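Local coordinates for putative uncharacterized protein (PDB 4GNX) that binds single-stranded DNA as part of replication protein A, probably through a series of OB-fold domains that cradle the strand, at residues V130-Q135 and G266-E271; L199-V204 and L214-S219; E281-S286 and D290-R295; V117-V122 and S219-I224. One frame throughout, in Å; residues are numbered along the deposited sequence.

Contact 1: V130-Q135 and G266-E271. Unlike the reference sequence in segment 130-135: Gln135 (reference Thr). With nucleotides of chain G.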
# COMPACT_ATOMS: atom_id res chain seq x y z
N VAL C 130 -15.76 -5.13 10.18
CA VAL C 130 -14.29 -5.12 10.18
C VAL C 130 -13.80 -5.07 8.74
O VAL C 130 -14.31 -5.79 7.88
CB VAL C 130 -13.72 -6.41 10.83
CG1 VAL C 130 -12.19 -6.40 10.79
CG2 VAL C 130 -14.24 -6.59 12.25
N GLU C 131 -12.79 -4.25 8.47
CA GLU C 131 -12.27 -4.16 7.11
C GLU C 131 -11.21 -5.21 6.82
O GLU C 131 -10.54 -5.72 7.74
CB GLU C 131 -11.75 -2.76 6.82
CG GLU C 131 -10.88 -2.18 7.92
CD GLU C 131 -11.05 -0.68 8.05
OE1 GLU C 131 -10.92 0.02 7.02
OE2 GLU C 131 -11.31 -0.21 9.18
N ALA C 132 -11.06 -5.53 5.54
CA ALA C 132 -10.15 -6.58 5.09
C ALA C 132 -8.69 -6.33 5.50
O ALA C 132 -8.33 -5.24 5.93
CB ALA C 132 -10.27 -6.78 3.59
N ASN C 133 -7.88 -7.38 5.38
CA ASN C 133 -6.49 -7.40 5.84
C ASN C 133 -6.24 -6.78 7.23
O ASN C 133 -5.29 -6.02 7.42
CB ASN C 133 -5.55 -6.82 4.77
CG ASN C 133 -5.34 -7.76 3.58
OD1 ASN C 133 -5.35 -8.98 3.72
ND2 ASN C 133 -5.15 -7.18 2.40
N GLN C 134 -7.09 -7.11 8.19
CA GLN C 134 -6.92 -6.63 9.55
C GLN C 134 -7.02 -7.71 10.62
O GLN C 134 -7.70 -8.73 10.43
CB GLN C 134 -7.90 -5.50 9.85
CG GLN C 134 -7.38 -4.13 9.46
CD GLN C 134 -7.84 -3.05 10.40
OE1 GLN C 134 -9.03 -2.93 10.70
NE2 GLN C 134 -6.90 -2.24 10.88
N GLN C 135 -6.32 -7.48 11.73
CA GLN C 135 -6.27 -8.37 12.89
C GLN C 135 -7.59 -8.32 13.63
O GLN C 135 -8.16 -7.24 13.77
CB GLN C 135 -5.16 -7.96 13.87
CG GLN C 135 -3.91 -7.37 13.23
CD GLN C 135 -3.15 -8.40 12.41
OE1 GLN C 135 -3.74 -9.33 11.84
NE2 GLN C 135 -1.82 -8.22 12.33
N GLY C 266 -10.23 -16.52 3.84
CA GLY C 266 -9.31 -15.51 4.33
C GLY C 266 -8.69 -14.68 3.24
O GLY C 266 -8.13 -13.61 3.52
N ALA C 267 -8.77 -15.15 1.99
CA ALA C 267 -8.18 -14.46 0.83
C ALA C 267 -8.96 -13.22 0.39
O ALA C 267 -10.12 -13.04 0.75
CB ALA C 267 -8.02 -15.42 -0.34
N ASN C 268 -8.30 -12.37 -0.38
CA ASN C 268 -8.96 -11.24 -1.03
C ASN C 268 -9.11 -11.53 -2.51
O ASN C 268 -8.14 -11.85 -3.20
CB ASN C 268 -8.21 -9.93 -0.79
CG ASN C 268 -8.58 -9.29 0.54
OD1 ASN C 268 -9.39 -9.81 1.30
ND2 ASN C 268 -7.99 -8.13 0.82
N MET C 269 -10.37 -11.51 -2.95
CA MET C 269 -10.80 -11.68 -4.35
C MET C 269 -10.22 -10.59 -5.24
O MET C 269 -10.95 -9.71 -5.69
CB MET C 269 -12.33 -11.58 -4.43
CG MET C 269 -13.09 -12.70 -3.75
SD MET C 269 -14.86 -12.33 -3.72
CE MET C 269 -15.59 -13.97 -3.80
N ALA C 270 -8.92 -10.66 -5.50
CA ALA C 270 -8.20 -9.59 -6.17
C ALA C 270 -7.23 -8.91 -5.20
O ALA C 270 -7.34 -7.71 -4.94
CB ALA C 270 -9.14 -8.57 -6.80
N GLU C 271 -6.27 -9.68 -4.69
CA GLU C 271 -5.17 -9.15 -3.87
C GLU C 271 -4.42 -8.04 -4.62
O GLU C 271 -4.30 -8.09 -5.86
CB GLU C 271 -4.21 -10.28 -3.51
CG GLU C 271 -4.78 -11.33 -2.56
CD GLU C 271 -4.81 -10.85 -1.12
OE1 GLU C 271 -4.27 -9.74 -0.84
OE2 GLU C 271 -5.37 -11.60 -0.27
P DT G 7 -1.41 -17.05 -2.52
OP1 DT G 7 -0.76 -17.34 -3.81
OP2 DT G 7 -1.91 -15.68 -2.24
O5' DT G 7 -2.60 -18.10 -2.29
C5' DT G 7 -2.35 -19.52 -2.31
C4' DT G 7 -3.64 -20.29 -2.22
O4' DT G 7 -4.26 -20.08 -0.93
C3' DT G 7 -4.71 -19.93 -3.25
O3' DT G 7 -5.45 -21.12 -3.55
C2' DT G 7 -5.58 -18.93 -2.50
C1' DT G 7 -5.54 -19.47 -1.08
N1 DT G 7 -5.68 -18.47 -0.00
C2 DT G 7 -6.56 -18.77 1.02
O2 DT G 7 -7.23 -19.78 1.04
N3 DT G 7 -6.61 -17.83 2.02
C4 DT G 7 -5.89 -16.66 2.10
O4 DT G 7 -6.05 -15.91 3.06
C5 DT G 7 -4.99 -16.41 1.00
C7 DT G 7 -4.17 -15.16 1.00
C6 DT G 7 -4.92 -17.32 0.02
P DT G 8 -5.97 -21.36 -5.05
OP1 DT G 8 -6.22 -22.82 -5.21
OP2 DT G 8 -5.05 -20.67 -6.00
O5' DT G 8 -7.36 -20.59 -5.02
C5' DT G 8 -8.56 -21.26 -4.59
C4' DT G 8 -9.73 -20.31 -4.67
O4' DT G 8 -9.52 -19.20 -3.76
C3' DT G 8 -9.90 -19.64 -6.04
O3' DT G 8 -10.50 -20.50 -7.02
C2' DT G 8 -10.66 -18.38 -5.67
C1' DT G 8 -10.00 -17.99 -4.35
N1 DT G 8 -8.86 -17.05 -4.46
C2 DT G 8 -9.02 -15.77 -3.97
O2 DT G 8 -10.05 -15.38 -3.44
N3 DT G 8 -7.92 -14.96 -4.11
C4 DT G 8 -6.71 -15.28 -4.69
O4 DT G 8 -5.81 -14.45 -4.74
C5 DT G 8 -6.61 -16.64 -5.19
C7 DT G 8 -5.34 -17.08 -5.84
C6 DT G 8 -7.68 -17.44 -5.05
P DT G 9 -12.06 -20.84 -7.16
OP1 DT G 9 -12.60 -21.11 -5.81
OP2 DT G 9 -12.14 -21.88 -8.21
O5' DT G 9 -12.74 -19.52 -7.74
C5' DT G 9 -14.17 -19.41 -7.88
C4' DT G 9 -14.61 -17.97 -7.71
O4' DT G 9 -13.50 -17.20 -7.17
C3' DT G 9 -15.03 -17.26 -9.00
O3' DT G 9 -16.15 -16.39 -8.76
C2' DT G 9 -13.81 -16.43 -9.35
C1' DT G 9 -13.31 -16.05 -7.96
N1 DT G 9 -11.90 -15.63 -7.86
C2 DT G 9 -11.65 -14.40 -7.30
O2 DT G 9 -12.53 -13.65 -6.91
N3 DT G 9 -10.32 -14.07 -7.23
C4 DT G 9 -9.24 -14.83 -7.64
O4 DT G 9 -8.10 -14.39 -7.50
C5 DT G 9 -9.58 -16.11 -8.21
C7 DT G 9 -8.47 -17.00 -8.69
C6 DT G 9 -10.87 -16.44 -8.29
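Ala132 and Asn133 meet the side chain of Asn268 in a small surface contact: the methyl of Ala132 lies beside the Asn268 amide, and the Asn133 amide crosses it with the two planes 37° apart. Asn133 adopts left-handed backbone angles, which asparagine tolerates well, and its ND2 lies 4.2 Å from Glu271 OE1. Hydrogen bonding then stiffens 266-271 itself. Asn268 N donates to Glu271 OE2 at 3.0 Å, from above the carboxylate plane, 47° out of it; a bend at chi2 folds Glu271 back to accept it. The partners are the loop leading into strand 135-152 of an OB fold and the linker between helix 229-242 and helix 275-280, where Met269 centres an inverse gamma turn. On the DNA side, Asn268 O accepts the N-H of N3 of DT8 of chain G at 3.2 Å, nearly straight at 173°, consistent with some preference for a base that offers one. Ala267 CB packs 3.5 Å from C5 of DT7, and Met269 leans on DT9, both of chain G.

Contact 2: L199-V204 and L214-S219. With nucleotides of chain G.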
# COMPACT_ATOMS: atom_id res chain seq x y z
N LEU C 199 -13.69 -23.26 19.60
CA LEU C 199 -12.36 -22.79 19.21
C LEU C 199 -12.25 -21.29 19.37
O LEU C 199 -13.16 -20.54 18.97
CB LEU C 199 -12.06 -23.16 17.77
CG LEU C 199 -12.08 -24.64 17.41
CD1 LEU C 199 -11.69 -24.82 15.95
CD2 LEU C 199 -11.18 -25.45 18.33
N ALA C 200 -11.14 -20.86 19.96
CA ALA C 200 -10.90 -19.45 20.26
C ALA C 200 -9.68 -18.93 19.50
O ALA C 200 -8.59 -19.49 19.61
CB ALA C 200 -10.72 -19.25 21.76
N PHE C 201 -9.86 -17.86 18.74
CA PHE C 201 -8.80 -17.34 17.90
C PHE C 201 -8.31 -15.95 18.29
O PHE C 201 -9.11 -15.03 18.49
CB PHE C 201 -9.25 -17.34 16.44
CG PHE C 201 -9.39 -18.71 15.86
CD1 PHE C 201 -10.57 -19.43 16.01
CD2 PHE C 201 -8.34 -19.30 15.17
CE1 PHE C 201 -10.71 -20.71 15.48
CE2 PHE C 201 -8.47 -20.57 14.63
CZ PHE C 201 -9.66 -21.28 14.79
N LYS C 202 -6.98 -15.82 18.42
CA LYS C 202 -6.33 -14.53 18.65
C LYS C 202 -5.54 -14.10 17.41
O LYS C 202 -4.76 -14.87 16.86
CB LYS C 202 -5.43 -14.56 19.89
CG LYS C 202 -5.50 -13.28 20.73
CD LYS C 202 -4.51 -12.23 20.26
CE LYS C 202 -5.16 -10.86 20.15
NZ LYS C 202 -5.90 -10.47 21.37
N GLY C 203 -5.77 -12.86 16.98
CA GLY C 203 -5.06 -12.27 15.85
C GLY C 203 -5.24 -13.04 14.57
O GLY C 203 -4.37 -13.80 14.16
N VAL C 204 -6.39 -12.85 13.93
CA VAL C 204 -6.73 -13.58 12.73
C VAL C 204 -6.96 -12.57 11.61
O VAL C 204 -7.44 -11.46 11.87
CB VAL C 204 -7.98 -14.45 13.01
CG1 VAL C 204 -8.69 -14.89 11.73
CG2 VAL C 204 -7.58 -15.66 13.82
N LEU C 214 -11.92 -15.81 7.00
CA LEU C 214 -10.79 -15.71 7.93
C LEU C 214 -9.59 -16.55 7.53
O LEU C 214 -9.73 -17.59 6.88
CB LEU C 214 -11.23 -16.09 9.34
CG LEU C 214 -12.35 -15.24 9.92
CD1 LEU C 214 -12.84 -15.82 11.24
CD2 LEU C 214 -11.92 -13.79 10.07
N SER C 215 -8.42 -16.07 7.92
CA SER C 215 -7.18 -16.77 7.70
C SER C 215 -6.23 -16.49 8.85
O SER C 215 -6.25 -15.40 9.44
CB SER C 215 -6.54 -16.30 6.39
OG SER C 215 -5.17 -16.67 6.36
N MET C 216 -5.37 -17.46 9.16
CA MET C 216 -4.38 -17.30 10.21
C MET C 216 -3.07 -16.69 9.73
O MET C 216 -2.67 -16.87 8.58
CB MET C 216 -4.12 -18.63 10.92
CG MET C 216 -5.30 -19.06 11.76
SD MET C 216 -4.90 -19.88 13.33
CE MET C 216 -4.00 -21.31 12.71
N PHE C 217 -2.44 -15.95 10.63
CA PHE C 217 -1.05 -15.54 10.47
C PHE C 217 -0.12 -16.41 11.32
O PHE C 217 -0.56 -17.06 12.28
CB PHE C 217 -0.88 -14.09 10.92
CG PHE C 217 -1.33 -13.10 9.90
CD1 PHE C 217 -2.02 -11.96 10.29
CD2 PHE C 217 -1.07 -13.30 8.55
CE1 PHE C 217 -2.43 -11.03 9.36
CE2 PHE C 217 -1.48 -12.37 7.61
CZ PHE C 217 -2.16 -11.23 8.02
N SER C 218 1.16 -16.42 10.95
CA SER C 218 2.21 -17.08 11.72
C SER C 218 1.99 -16.86 13.21
O SER C 218 2.12 -17.79 14.02
CB SER C 218 3.57 -16.49 11.31
OG SER C 218 4.60 -16.74 12.25
N SER C 219 1.63 -15.63 13.54
CA SER C 219 1.44 -15.14 14.89
C SER C 219 0.10 -15.47 15.50
O SER C 219 -0.12 -15.21 16.68
CB SER C 219 1.59 -13.62 14.87
OG SER C 219 1.18 -13.10 13.62
P DT G 5 6.18 -12.24 2.47
OP1 DT G 5 5.82 -11.68 1.15
OP2 DT G 5 6.41 -11.30 3.61
O5' DT G 5 4.96 -13.20 2.86
C5' DT G 5 3.66 -12.66 3.16
C4' DT G 5 2.71 -13.72 3.70
O4' DT G 5 3.35 -14.48 4.76
C3' DT G 5 1.42 -13.17 4.32
O3' DT G 5 0.35 -14.12 4.17
C2' DT G 5 1.77 -13.06 5.79
C1' DT G 5 2.66 -14.27 5.99
N1 DT G 5 3.67 -14.13 7.06
C2 DT G 5 3.40 -14.72 8.28
O2 DT G 5 2.37 -15.33 8.51
N3 DT G 5 4.39 -14.56 9.22
C4 DT G 5 5.59 -13.89 9.07
O4 DT G 5 6.38 -13.83 10.01
C5 DT G 5 5.81 -13.30 7.77
C7 DT G 5 7.07 -12.55 7.51
C6 DT G 5 4.85 -13.45 6.85
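Phe201 and Met216 run across each other at about a right angle, the sulfur sitting at the ring's edge and not over its face. Met216 SD is 3.9 Å from Phe201 CE2 and 88° off the ring normal, a Met-aromatic contact that brings the sulfur in the plane of the ring. Bends in the methionine at chi2 (-143°) and chi3 (-61°) carry the sulfur there, a reach that its flexible, unbranched chain allows. Val204 and Leu214 also cross nearly perpendicularly: Val204 CG1, placed anti to the backbone N, comes within 3.7 Å of Leu214 CB. Both pairs lie in the hairpin of strands 198-207 and 213-217, part of the curled sheet of an OB fold, where Leu177 and Leu179 of strand 174-180 continue the apolar layer. Gly203, at positive phi, lets the first strand turn its corner. Ser215 points away from Val204's strand, and its OG is hydrogen-bonded to Trp180 NE1. At the second corner, Ser218 N donates to O2 of DT5 of chain G at 2.9 Å; just before it, Phe217 CE2 approaches C2' of the same nucleotide's sugar at 3.8 Å.

Contact 3: E281-S286 and D290-R295. With nucleotides of chain G.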
# COMPACT_ATOMS: atom_id res chain seq x y z
N GLU C 281 3.93 -14.03 -11.90
CA GLU C 281 3.04 -15.09 -11.42
C GLU C 281 2.20 -15.69 -12.55
O GLU C 281 1.38 -16.57 -12.30
CB GLU C 281 2.14 -14.57 -10.31
CG GLU C 281 2.88 -14.15 -9.06
CD GLU C 281 2.16 -13.05 -8.30
OE1 GLU C 281 1.01 -12.73 -8.69
OE2 GLU C 281 2.75 -12.49 -7.33
N ASN C 282 2.42 -15.22 -13.78
CA ASN C 282 1.75 -15.77 -14.96
C ASN C 282 0.24 -15.72 -14.81
O ASN C 282 -0.46 -16.64 -15.24
CB ASN C 282 2.20 -17.20 -15.22
CG ASN C 282 3.61 -17.28 -15.75
OD1 ASN C 282 3.94 -16.65 -16.76
ND2 ASN C 282 4.46 -18.06 -15.08
N LEU C 283 -0.26 -14.66 -14.19
CA LEU C 283 -1.67 -14.53 -13.91
C LEU C 283 -2.49 -14.50 -15.19
O LEU C 283 -2.19 -13.72 -16.11
CB LEU C 283 -1.94 -13.29 -13.05
CG LEU C 283 -1.98 -13.44 -11.53
CD1 LEU C 283 -1.01 -14.46 -10.97
CD2 LEU C 283 -1.73 -12.10 -10.87
N GLY C 284 -3.50 -15.36 -15.24
CA GLY C 284 -4.45 -15.40 -16.34
C GLY C 284 -3.92 -16.14 -17.54
O GLY C 284 -4.49 -16.05 -18.62
N MET C 285 -2.83 -16.88 -17.32
CA MET C 285 -2.20 -17.68 -18.37
C MET C 285 -2.75 -19.10 -18.42
O MET C 285 -2.50 -19.82 -19.37
CB MET C 285 -0.67 -17.72 -18.19
CG MET C 285 0.01 -16.36 -18.20
SD MET C 285 0.69 -15.84 -19.79
CE MET C 285 1.38 -14.24 -19.35
N SER C 286 -3.50 -19.52 -17.40
CA SER C 286 -4.22 -20.79 -17.48
C SER C 286 -5.72 -20.53 -17.67
O SER C 286 -6.13 -19.36 -17.67
CB SER C 286 -3.94 -21.69 -16.27
OG SER C 286 -4.36 -21.09 -15.06
N ASP C 290 -7.79 -14.91 -13.44
CA ASP C 290 -7.28 -14.36 -12.19
C ASP C 290 -7.78 -12.92 -12.00
O ASP C 290 -8.18 -12.26 -12.96
CB ASP C 290 -5.74 -14.39 -12.17
CG ASP C 290 -5.17 -15.79 -12.01
OD1 ASP C 290 -4.54 -16.29 -12.97
OD2 ASP C 290 -5.36 -16.39 -10.93
N TYR C 291 -7.76 -12.46 -10.76
CA TYR C 291 -8.23 -11.12 -10.45
C TYR C 291 -7.20 -10.44 -9.57
O TYR C 291 -6.56 -11.09 -8.75
CB TYR C 291 -9.59 -11.17 -9.76
CG TYR C 291 -10.67 -11.79 -10.62
CD1 TYR C 291 -10.91 -13.17 -10.60
CD2 TYR C 291 -11.46 -10.99 -11.47
CE1 TYR C 291 -11.90 -13.74 -11.39
CE2 TYR C 291 -12.46 -11.56 -12.26
CZ TYR C 291 -12.67 -12.93 -12.22
OH TYR C 291 -13.65 -13.49 -13.01
N PHE C 292 -7.04 -9.13 -9.75
CA PHE C 292 -6.04 -8.39 -9.00
C PHE C 292 -6.35 -6.91 -8.97
O PHE C 292 -7.13 -6.42 -9.77
CB PHE C 292 -4.65 -8.63 -9.58
CG PHE C 292 -4.51 -8.20 -11.02
CD1 PHE C 292 -4.12 -6.89 -11.34
CD2 PHE C 292 -4.73 -9.11 -12.06
CE1 PHE C 292 -3.97 -6.50 -12.67
CE2 PHE C 292 -4.59 -8.72 -13.38
CZ PHE C 292 -4.20 -7.42 -13.69
N ASN C 293 -5.70 -6.23 -8.03
CA ASN C 293 -5.69 -4.77 -7.93
C ASN C 293 -4.29 -4.24 -8.15
O ASN C 293 -3.33 -4.82 -7.67
CB ASN C 293 -6.18 -4.33 -6.55
CG ASN C 293 -7.68 -4.43 -6.42
OD1 ASN C 293 -8.43 -4.17 -7.38
ND2 ASN C 293 -8.15 -4.81 -5.23
N VAL C 294 -4.18 -3.15 -8.90
CA VAL C 294 -2.89 -2.48 -9.14
C VAL C 294 -3.02 -0.96 -9.06
O VAL C 294 -3.86 -0.35 -9.70
CB VAL C 294 -2.27 -2.90 -10.50
CG1 VAL C 294 -1.12 -2.00 -10.88
CG2 VAL C 294 -1.72 -4.30 -10.41
N ARG C 295 -2.17 -0.34 -8.25
CA ARG C 295 -2.01 1.11 -8.28
C ARG C 295 -1.09 1.38 -9.46
O ARG C 295 0.05 0.90 -9.47
CB ARG C 295 -1.34 1.59 -7.00
CG ARG C 295 -1.71 3.01 -6.62
CD ARG C 295 -0.81 3.65 -5.57
NE ARG C 295 -0.60 2.92 -4.31
CZ ARG C 295 -1.54 2.68 -3.40
NH1 ARG C 295 -2.80 3.06 -3.58
NH2 ARG C 295 -1.21 2.04 -2.29
P DT G 9 -12.06 -20.84 -7.16
OP1 DT G 9 -12.60 -21.11 -5.81
OP2 DT G 9 -12.14 -21.88 -8.21
O5' DT G 9 -12.74 -19.52 -7.74
C5' DT G 9 -14.17 -19.41 -7.88
C4' DT G 9 -14.61 -17.97 -7.71
O4' DT G 9 -13.50 -17.20 -7.17
C3' DT G 9 -15.03 -17.26 -9.00
O3' DT G 9 -16.15 -16.39 -8.76
C2' DT G 9 -13.81 -16.43 -9.35
C1' DT G 9 -13.31 -16.05 -7.96
N1 DT G 9 -11.90 -15.63 -7.86
C2 DT G 9 -11.65 -14.40 -7.30
O2 DT G 9 -12.53 -13.65 -6.91
N3 DT G 9 -10.32 -14.07 -7.23
C4 DT G 9 -9.24 -14.83 -7.64
O4 DT G 9 -8.10 -14.39 -7.50
C5 DT G 9 -9.58 -16.11 -8.21
C7 DT G 9 -8.47 -17.00 -8.69
C6 DT G 9 -10.87 -16.44 -8.29
P DT G 10 -17.36 -16.13 -9.79
OP1 DT G 10 -18.62 -16.09 -8.98
OP2 DT G 10 -17.23 -17.13 -10.88
O5' DT G 10 -17.16 -14.67 -10.41
C5' DT G 10 -18.18 -14.05 -11.23
C4' DT G 10 -17.56 -13.26 -12.36
O4' DT G 10 -16.69 -14.12 -13.14
C3' DT G 10 -18.53 -12.64 -13.37
O3' DT G 10 -17.95 -11.45 -13.92
C2' DT G 10 -18.57 -13.68 -14.47
C1' DT G 10 -17.13 -14.14 -14.49
N1 DT G 10 -16.90 -15.50 -15.02
C2 DT G 10 -16.67 -15.64 -16.37
O2 DT G 10 -16.66 -14.70 -17.15
N3 DT G 10 -16.46 -16.93 -16.79
C4 DT G 10 -16.46 -18.07 -16.01
O4 DT G 10 -16.25 -19.17 -16.52
C5 DT G 10 -16.70 -17.85 -14.60
C7 DT G 10 -16.72 -19.03 -13.67
C6 DT G 10 -16.91 -16.59 -14.18
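Gly284 N gives its hydrogen to Asp290 OD1 at 2.7 Å, bent to 142° and using the anti lone pair, the one turned away from the other carboxylate oxygen. Asp290 CG stands anti to its carbonyl carbon (chi1 -72°), which carries the carboxylate over to the loop; Lys154 adds a long, weak ion pair to OD1. The short, acceptor-ended aspartate thus ties the start of strand 290-310 to the preceding turn. That turn is type II, from Asn282 to Met285, closed by Met285 N to Asn282 O, and its third position needs the positive phi that glycine supplies at Gly284. Asn282, also at positive phi, ends helix 275-280 in a Schellman motif. Beneath the polar link, Leu283 crosses Asp290 at about a right angle, CG lying 3.9 Å from Asp290 CB. Leu283 CD2 lies 4.4 Å from Phe292 CD2, and Val278 of the helix packs on both residues, making a small apolar cluster. On the strand's other face Tyr291 turns toward DNA, its CD1 3.5 Å from N3 of DT9 of chain G. A helix capped by a Schellman motif thus passes through a type II turn into strand 290-310, the central strand of the five-stranded antiparallel sheet, in a domain whose family belongs to the OB clan.

Contact 4: V117-V122 and S219-I224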
# COMPACT_ATOMS: atom_id res chain seq x y z
N VAL C 117 -3.22 -13.75 27.86
CA VAL C 117 -3.71 -13.21 26.60
C VAL C 117 -5.17 -12.76 26.70
O VAL C 117 -6.06 -13.54 27.06
CB VAL C 117 -3.52 -14.20 25.44
CG1 VAL C 117 -2.09 -14.11 24.92
CG2 VAL C 117 -3.85 -15.62 25.88
N LYS C 118 -5.39 -11.48 26.42
CA LYS C 118 -6.74 -10.92 26.43
C LYS C 118 -7.39 -11.00 25.09
O LYS C 118 -6.74 -10.95 24.06
CB LYS C 118 -6.72 -9.47 26.88
CG LYS C 118 -6.69 -9.31 28.38
CD LYS C 118 -7.05 -7.89 28.79
CE LYS C 118 -7.60 -7.87 30.20
NZ LYS C 118 -8.35 -6.62 30.50
N TYR C 119 -8.70 -11.06 25.10
CA TYR C 119 -9.41 -11.25 23.87
C TYR C 119 -10.40 -10.13 23.67
O TYR C 119 -11.10 -9.74 24.61
CB TYR C 119 -10.08 -12.61 23.87
CG TYR C 119 -9.11 -13.78 23.72
CD1 TYR C 119 -8.45 -14.33 24.83
CD2 TYR C 119 -8.87 -14.34 22.46
CE1 TYR C 119 -7.57 -15.40 24.68
CE2 TYR C 119 -7.99 -15.40 22.31
CZ TYR C 119 -7.34 -15.93 23.41
OH TYR C 119 -6.47 -16.99 23.24
N GLU C 120 -10.43 -9.60 22.46
CA GLU C 120 -11.47 -8.66 22.06
C GLU C 120 -12.27 -9.31 20.93
O GLU C 120 -11.98 -9.13 19.74
CB GLU C 120 -10.89 -7.31 21.65
CG GLU C 120 -10.63 -6.36 22.81
CD GLU C 120 -9.21 -6.43 23.37
OE1 GLU C 120 -8.62 -7.53 23.39
OE2 GLU C 120 -8.69 -5.37 23.80
N PHE C 121 -13.28 -10.06 21.34
CA PHE C 121 -14.01 -10.90 20.40
C PHE C 121 -14.99 -10.14 19.53
O PHE C 121 -15.72 -9.26 19.99
CB PHE C 121 -14.74 -12.01 21.13
CG PHE C 121 -13.84 -13.12 21.57
CD1 PHE C 121 -12.99 -13.74 20.67
CD2 PHE C 121 -13.85 -13.54 22.89
CE1 PHE C 121 -12.16 -14.77 21.08
CE2 PHE C 121 -13.03 -14.57 23.30
CZ PHE C 121 -12.18 -15.19 22.40
N VAL C 122 -14.99 -10.52 18.26
CA VAL C 122 -15.95 -10.03 17.30
C VAL C 122 -16.88 -11.21 16.99
O VAL C 122 -16.41 -12.29 16.61
CB VAL C 122 -15.24 -9.55 16.01
CG1 VAL C 122 -16.25 -9.06 14.98
CG2 VAL C 122 -14.22 -8.47 16.33
N SER C 219 1.63 -15.63 13.54
CA SER C 219 1.44 -15.14 14.89
C SER C 219 0.10 -15.47 15.50
O SER C 219 -0.12 -15.21 16.68
CB SER C 219 1.59 -13.62 14.87
OG SER C 219 1.18 -13.10 13.62
N SER C 220 -0.81 -16.03 14.69
CA SER C 220 -2.16 -16.31 15.15
C SER C 220 -2.17 -17.49 16.10
O SER C 220 -1.25 -18.30 16.09
CB SER C 220 -3.09 -16.58 13.98
OG SER C 220 -3.15 -15.48 13.10
N THR C 221 -3.25 -17.58 16.87
CA THR C 221 -3.38 -18.55 17.94
C THR C 221 -4.78 -19.14 17.99
O THR C 221 -5.76 -18.42 17.78
CB THR C 221 -2.98 -17.90 19.28
OG1 THR C 221 -1.69 -18.39 19.66
CG2 THR C 221 -3.98 -18.18 20.42
N MET C 222 -4.88 -20.45 18.23
CA MET C 222 -6.17 -21.09 18.50
C MET C 222 -6.15 -22.06 19.70
O MET C 222 -5.19 -22.81 19.89
CB MET C 222 -6.74 -21.77 17.26
CG MET C 222 -5.93 -22.95 16.75
SD MET C 222 -6.95 -24.39 16.37
CE MET C 222 -7.47 -24.04 14.70
N LEU C 223 -7.22 -22.03 20.48
CA LEU C 223 -7.36 -22.90 21.64
C LEU C 223 -8.56 -23.80 21.45
O LEU C 223 -9.58 -23.38 20.89
CB LEU C 223 -7.54 -22.08 22.91
CG LEU C 223 -6.28 -21.49 23.54
CD1 LEU C 223 -6.60 -20.13 24.13
CD2 LEU C 223 -5.71 -22.44 24.59
N ILE C 224 -8.44 -25.03 21.93
CA ILE C 224 -9.53 -25.99 21.80
C ILE C 224 -10.21 -26.21 23.15
O ILE C 224 -9.66 -26.85 24.04
CB ILE C 224 -9.03 -27.32 21.19
CG1 ILE C 224 -8.25 -27.03 19.90
CG2 ILE C 224 -10.20 -28.27 20.95
CD1 ILE C 224 -7.17 -28.03 19.55
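The chain at 117-122 runs extended, without regular strand structure, and comes beside strand 220-224 with no backbone pairing between them. Tyr119 makes the crossing. Its CG stands anti to the carbonyl carbon (chi1 -73°), which sends the ring out toward the strand, so that its hydroxyl end touches two residues of one strand face. Tyr119 OH lies 3.3 Å from Leu223 CD1 and 3.9 Å from Thr221 CG2. Leu223 meets the ring obliquely, its CD1 being 4.3 Å from Tyr119 CZ, whereas Thr221 crosses the tyrosine at about a right angle. The residue between them, Met222, points the other way, as strand alternation requires. Threonine suits its position twice over: its methyl serves the tyrosine, while OG1 is hydrogen-bonded to Thr23 O. Closer to the backbone, Tyr119 CB sits 3.5 Å above the plane of Phe121, toward the rim of that ring. Lys202 of the adjoining strand makes a cation-pi contact with Tyr119, and Asp137 forms a salt bridge with the same lysine as well as accepting the Glu120 N-H. Since two methyl groups approach the phenol oxygen from the strand and no hydrogen bond spans the segments, the contact is chiefly van der Waals in nature, and the polar hold on 117-122 probably comes largely from Asp137, with Lys202 adding its cation-pi contact.

In the fold
Contacts 2 and 4 are close companions, their centres about 7 Å apart: they share Ser219, and Lys202 N bonds to Thr221 O (2.9 Å) where strands 198-207 and 220-224 pair. Contact 1 lies about 13 Å from contact 2, centre to centre, with Gly266 packing on Ser215. It also bridges to contact 3, about 17 Å away between centres, through a probable hydrogen bond from Asn293 N to Glu271 O at 3.2 Å. The DNA of chain G follows this order, DT5 at contact 2, DT7 to DT9 at contact 1, and DT9 and DT10 at contact 3, while the nearest atom of contact 4 is about 5 Å from the DNA. Segment 266-271 of contact 1 thus lies between two OB-fold regions that touch the DNA.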